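PDB 3PE7: oligogalacturonate lyase from Yersinia enterocolitica subsp. enterocolitica, which cleaves short oligogalacturonates, breakdown products of pectin, by beta-elimination in the cytoplasm, and binds manganese in its seven-bladed beta-propeller. Local coordinates for residues V150-T153 with K157-E160; R169-D174 with S180-Q185. All blocks are in the same frame, centred on the assembly; numbering follows the deposited sequence.

Overall arrangement
Both contacts belong to the stretch of chain that builds one blade of the seven-bladed propeller, the four-stranded antiparallel sheet of strands 124-132, 138-145, 168-174 and 180-186. Interaction 1 lies outside the sheet, in the long connection inserted between strands 138-145 and 168-174, where a loop packs on helix 155-161. Interaction 2 is within the sheet, the hairpin that pairs strand 168-174 with the outermost strand, 180-186. Their centres are 23 Å apart and their nearest atoms about 13 Å apart, so they do not touch. Interaction 1 is near the metal site: the side chain of F158 is about 11 Å from the bound manganese ion. Interaction 2 lies away from the annotated sites.

Interaction 1: residues V150-T153 with K157-E160; sequences VPLT and KFHE
The loop that leads from strand 138-145 into helix 155-161 folds back on the start of that short helix, bringing P151, L152 and T153 against K157 and F158. L152 is the apolar centre of this surface contact, and leucine suits the place because its two branches can meet backbone and ring at once. CD2 rests on the helix backbone, 3.7 Å from K157 O, while CD1 reaches the phenyl ring, 4.1 Å from F158 CD1. The leucine and phenylalanine side chains cross at about a right angle, and the methyl meets the ring obliquely. F158 has CG anti to its backbone N (chi1 -163°), which leaves ring atom CD1 where the L152 methyl can meet it; W155 meets this ring edge-to-face, and W189 touches both F158 and L152. The F158 side chain lies about 8 Å from that of the manganese ligand Q350, so the contact is close to the metal site.

K157 serves the other border with its aliphatic chain. Its CD lies 3.4 Å from P151 O, and its CE lies 3.4 Å from T153 OG1, so the methylenes run past two loop oxygens. A bend at the last torsion (chi4 65°) turns the ammonium group aside, and NZ forms a salt bridge with D154. Lysine suits this solvent-facing border because its long chain can pack on the loop while its charge stays at the surface.

No polar bond joins the two segments: the contact is van der Waals packing, with the K157 methylenes, CE perhaps slightly polarised by its ammonium, passing the loop oxygens.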
loop_
_atom_site.group_PDB
_atom_site.type_symbol
_atom_site.label_atom_id
_atom_site.label_comp_id
_atom_site.label_asym_id
_atom_site.label_seq_id
_atom_site.Cartn_x
_atom_site.Cartn_y
_atom_site.Cartn_z
ATOM N N VAL A 150 -20.545 4.492 7.170
ATOM C CA VAL A 150 -20.715 3.436 8.163
ATOM C C VAL A 150 -19.356 2.728 8.318
ATOM O O VAL A 150 -18.593 2.645 7.350
ATOM C CB VAL A 150 -21.810 2.419 7.758
ATOM C CG1 VAL A 150 -23.162 3.114 7.535
ATOM C CG2 VAL A 150 -21.406 1.628 6.522
ATOM N N PRO A 151 -19.046 2.218 9.533
ATOM C CA PRO A 151 -17.816 1.447 9.725
ATOM C C PRO A 151 -17.816 0.174 8.869
ATOM O O PRO A 151 -18.766 -0.614 8.925
ATOM C CB PRO A 151 -17.848 1.083 11.225
ATOM C CG PRO A 151 -18.781 2.035 11.849
ATOM C CD PRO A 151 -19.782 2.427 10.798
ATOM N N LEU A 152 -16.776 -0.013 8.055
ATOM C CA LEU A 152 -16.768 -1.130 7.110
ATOM C C LEU A 152 -15.953 -2.274 7.689
ATOM O O LEU A 152 -14.837 -2.580 7.224
ATOM C CB LEU A 152 -16.218 -0.672 5.760
ATOM C CG LEU A 152 -17.081 0.402 5.072
ATOM C CD1 LEU A 152 -16.403 0.918 3.792
ATOM C CD2 LEU A 152 -18.498 -0.108 4.774
ATOM N N THR A 153 -16.523 -2.899 8.716
ATOM C CA THR A 153 -15.756 -3.806 9.573
ATOM C C THR A 153 -15.739 -5.257 9.097
ATOM O O THR A 153 -15.023 -6.091 9.667
ATOM C CB THR A 153 -16.249 -3.755 11.026
ATOM O OG1 THR A 153 -17.626 -4.144 11.066
ATOM C CG2 THR A 153 -16.068 -2.341 11.614
ATOM N N LYS A 157 -20.566 -5.612 4.830
ATOM C CA LYS A 157 -20.745 -4.166 4.936
ATOM C C LYS A 157 -20.077 -3.480 3.740
ATOM O O LYS A 157 -20.655 -2.574 3.145
ATOM C CB LYS A 157 -20.145 -3.631 6.244
ATOM C CG LYS A 157 -20.940 -3.995 7.509
ATOM C CD LYS A 157 -20.086 -3.763 8.747
ATOM C CE LYS A 157 -20.866 -4.001 10.040
ATOM N NZ LYS A 157 -21.293 -5.420 10.218
ATOM N N PHE A 158 -18.874 -3.934 3.401
ATOM C CA PHE A 158 -18.094 -3.383 2.282
ATOM C C PHE A 158 -18.846 -3.560 0.967
ATOM O O PHE A 158 -18.906 -2.633 0.150
ATOM C CB PHE A 158 -16.709 -4.050 2.227
ATOM C CG PHE A 158 -15.677 -3.297 1.397
ATOM C CD1 PHE A 158 -14.802 -2.381 1.995
ATOM C CD2 PHE A 158 -15.563 -3.540 0.034
ATOM C CE1 PHE A 158 -13.849 -1.693 1.234
ATOM C CE2 PHE A 158 -14.616 -2.859 -0.743
ATOM C CZ PHE A 158 -13.753 -1.944 -0.146
ATOM N N HIS A 159 -19.459 -4.735 0.778
ATOM C CA HIS A 159 -20.263 -5.011 -0.414
ATOM C C HIS A 159 -21.493 -4.110 -0.522
ATOM O O HIS A 159 -21.700 -3.447 -1.550
ATOM C CB HIS A 159 -20.670 -6.494 -0.458
ATOM C CG HIS A 159 -21.433 -6.876 -1.689
ATOM N ND1 HIS A 159 -22.809 -6.842 -1.751
ATOM C CD2 HIS A 159 -21.011 -7.283 -2.908
ATOM C CE1 HIS A 159 -23.204 -7.229 -2.953
ATOM N NE2 HIS A 159 -22.132 -7.492 -3.676
ATOM N N GLU A 160 -22.287 -4.059 0.547
ATOM C CA GLU A 160 -23.540 -3.298 0.576
ATOM C C GLU A 160 -23.341 -1.790 0.499
ATOM O O GLU A 160 -24.213 -1.061 0.008
ATOM C CB GLU A 160 -24.355 -3.638 1.836
ATOM C CG GLU A 160 -24.866 -5.099 1.881
ATOM C CD GLU A 160 -25.724 -5.472 0.685
ATOM O OE1 GLU A 160 -26.683 -4.732 0.376
ATOM O OE2 GLU A 160 -25.442 -6.520 0.062
#

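Interaction 2: residues R169-D174 with S180-Q185; sequences RLMRVD and STVILQ
R169 to V173 pair with S180 to Q185 in an antiparallel beta hairpin that completes the outer side of its propeller blade. The backbone bonds come first. R172 and T181 form a hydrogen-bonded pair, R172 N to T181 O and T181 N to R172 O, both 2.8 Å. Beyond it the register slips by one: L170 O accepts from I183 N while L170 N donates to L184 O, both 2.8 Å, a classic beta bulge that turns the edge strand through a corner at I183.

Apolar packing follows on both faces. M171, bent at chi2 and chi3 (-61° and -59°), reaches across to the facing strand, setting SD 3.6 Å from V182 CG2 and CE 3.6 Å from S180 CB. On the other face I183 CD1 packs on L170 CD2 at 3.9 Å and crosses the methylenes of R172, lying 3.7 Å from its CB.

Polar ends occupy the margins. T181 OG1 lies over one face of the R172 guanidinium, offset toward its rim and 3.9 Å from NH2, a contact rather than a hydrogen bond. R169 and Q185 run side by side, and one water bridges R169 NH1 to Q185 OE1. R169 thus packs its stem on Q185 and V182, while its guanidinium ties the hairpin to the inner strands, by a salt bridge to E143 and a cation-pi contact with W124.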
loop_
_atom_site.group_PDB
_atom_site.type_symbol
_atom_site.label_atom_id
_atom_site.label_comp_id
_atom_site.label_asym_id
_atom_site.label_seq_id
_atom_site.Cartn_x
_atom_site.Cartn_y
_atom_site.Cartn_z
ATOM N N ARG A 169 -15.844 13.081 -1.492
ATOM C CA ARG A 169 -15.040 14.116 -2.108
ATOM C C ARG A 169 -13.556 13.749 -2.097
ATOM O O ARG A 169 -13.008 13.257 -1.109
ATOM C CB ARG A 169 -15.312 15.495 -1.479
ATOM C CG ARG A 169 -15.002 15.624 -0.005
ATOM C CD ARG A 169 -15.563 16.941 0.555
ATOM N NE ARG A 169 -14.974 17.238 1.857
ATOM C CZ ARG A 169 -15.154 18.357 2.547
ATOM N NH1 ARG A 169 -15.953 19.325 2.084
ATOM N NH2 ARG A 169 -14.548 18.501 3.719
ATOM N N LEU A 170 -12.928 13.989 -3.242
ATOM C CA LEU A 170 -11.501 13.772 -3.418
ATOM C C LEU A 170 -10.846 15.090 -3.026
ATOM O O LEU A 170 -11.050 16.114 -3.690
ATOM C CB LEU A 170 -11.230 13.439 -4.888
ATOM C CG LEU A 170 -9.894 12.797 -5.272
ATOM C CD1 LEU A 170 -9.936 12.473 -6.771
ATOM C CD2 LEU A 170 -8.730 13.693 -4.965
ATOM N N MET A 171 -10.098 15.062 -1.931
ATOM C CA MET A 171 -9.511 16.257 -1.352
ATOM C C MET A 171 -8.054 16.380 -1.715
ATOM O O MET A 171 -7.348 15.391 -1.803
ATOM C CB MET A 171 -9.620 16.239 0.176
ATOM C CG MET A 171 -11.054 16.230 0.701
ATOM S SD MET A 171 -11.930 17.708 0.179
ATOM C CE MET A 171 -10.906 18.988 0.905
ATOM N N ARG A 172 -7.591 17.607 -1.908
ATOM C CA ARG A 172 -6.164 17.799 -1.860
ATOM C C ARG A 172 -5.802 18.777 -0.757
ATOM O O ARG A 172 -6.507 19.786 -0.534
ATOM C CB ARG A 172 -5.572 18.123 -3.227
ATOM C CG ARG A 172 -5.846 19.471 -3.730
ATOM C CD ARG A 172 -4.724 19.890 -4.679
ATOM N NE ARG A 172 -4.658 21.346 -4.745
ATOM C CZ ARG A 172 -5.354 22.096 -5.593
ATOM N NH1 ARG A 172 -6.165 21.538 -6.484
ATOM N NH2 ARG A 172 -5.223 23.415 -5.556
ATOM N N VAL A 173 -4.741 18.429 -0.040
ATOM C CA VAL A 173 -4.296 19.144 1.146
ATOM C C VAL A 173 -2.887 19.692 0.920
ATOM O O VAL A 173 -1.997 18.971 0.461
ATOM C CB VAL A 173 -4.321 18.236 2.418
ATOM C CG1 VAL A 173 -3.652 18.916 3.612
ATOM C CG2 VAL A 173 -5.758 17.837 2.783
ATOM N N ASP A 174 -2.709 20.975 1.231
ATOM C CA ASP A 174 -1.400 21.617 1.207
ATOM C C ASP A 174 -0.676 21.372 2.524
ATOM O O ASP A 174 -1.165 21.758 3.602
ATOM C CB ASP A 174 -1.584 23.120 0.965
ATOM C CG ASP A 174 -0.275 23.843 0.706
ATOM O OD1 ASP A 174 0.655 23.759 1.541
ATOM O OD2 ASP A 174 -0.200 24.529 -0.342
ATOM N N SER A 180 -7.132 23.146 2.334
ATOM C CA SER A 180 -7.707 22.033 1.582
ATOM C C SER A 180 -8.573 22.502 0.407
ATOM O O SER A 180 -9.204 23.573 0.478
ATOM C CB SER A 180 -8.522 21.144 2.518
ATOM O OG SER A 180 -9.580 21.889 3.096
ATOM N N THR A 181 -8.600 21.706 -0.669
ATOM C CA THR A 181 -9.404 21.989 -1.857
ATOM C C THR A 181 -10.116 20.732 -2.346
ATOM O O THR A 181 -9.514 19.647 -2.419
ATOM C CB THR A 181 -8.525 22.517 -3.031
ATOM O OG1 THR A 181 -7.647 23.537 -2.549
ATOM C CG2 THR A 181 -9.379 23.082 -4.161
ATOM N N VAL A 182 -11.388 20.872 -2.694
ATOM C CA VAL A 182 -12.127 19.763 -3.288
ATOM C C VAL A 182 -11.767 19.680 -4.761
ATOM O O VAL A 182 -11.938 20.656 -5.517
ATOM C CB VAL A 182 -13.671 19.906 -3.112
ATOM C CG1 VAL A 182 -14.402 18.742 -3.787
ATOM C CG2 VAL A 182 -14.044 20.006 -1.639
ATOM N N ILE A 183 -11.266 18.518 -5.178
ATOM C CA ILE A 183 -10.944 18.276 -6.582
ATOM C C ILE A 183 -12.192 17.749 -7.293
ATOM O O ILE A 183 -12.466 18.097 -8.445
ATOM C CB ILE A 183 -9.741 17.271 -6.726
ATOM C CG1 ILE A 183 -8.473 17.831 -6.073
ATOM C CG2 ILE A 183 -9.463 16.938 -8.185
ATOM C CD1 ILE A 183 -7.194 16.972 -6.339
ATOM N N LEU A 184 -12.954 16.913 -6.585
ATOM C CA LEU A 184 -14.108 16.218 -7.142
ATOM C C LEU A 184 -15.049 15.807 -6.019
ATOM O O LEU A 184 -14.601 15.401 -4.943
ATOM C CB LEU A 184 -13.662 14.965 -7.911
ATOM C CG LEU A 184 -14.713 14.021 -8.493
ATOM C CD1 LEU A 184 -15.510 14.639 -9.651
ATOM C CD2 LEU A 184 -14.048 12.699 -8.937
ATOM N N GLN A 185 -16.351 15.918 -6.269
ATOM C CA GLN A 185 -17.353 15.448 -5.308
ATOM C C GLN A 185 -18.512 14.828 -6.068
ATOM O O GLN A 185 -19.076 15.460 -6.972
ATOM C CB GLN A 185 -17.825 16.577 -4.380
ATOM C CG GLN A 185 -18.872 16.129 -3.347
ATOM C CD GLN A 185 -19.135 17.185 -2.296
ATOM O OE1 GLN A 185 -18.201 17.717 -1.685
ATOM N NE2 GLN A 185 -20.417 17.483 -2.064
HETATM O O HOH W 1 -17.844 19.661 -0.007
#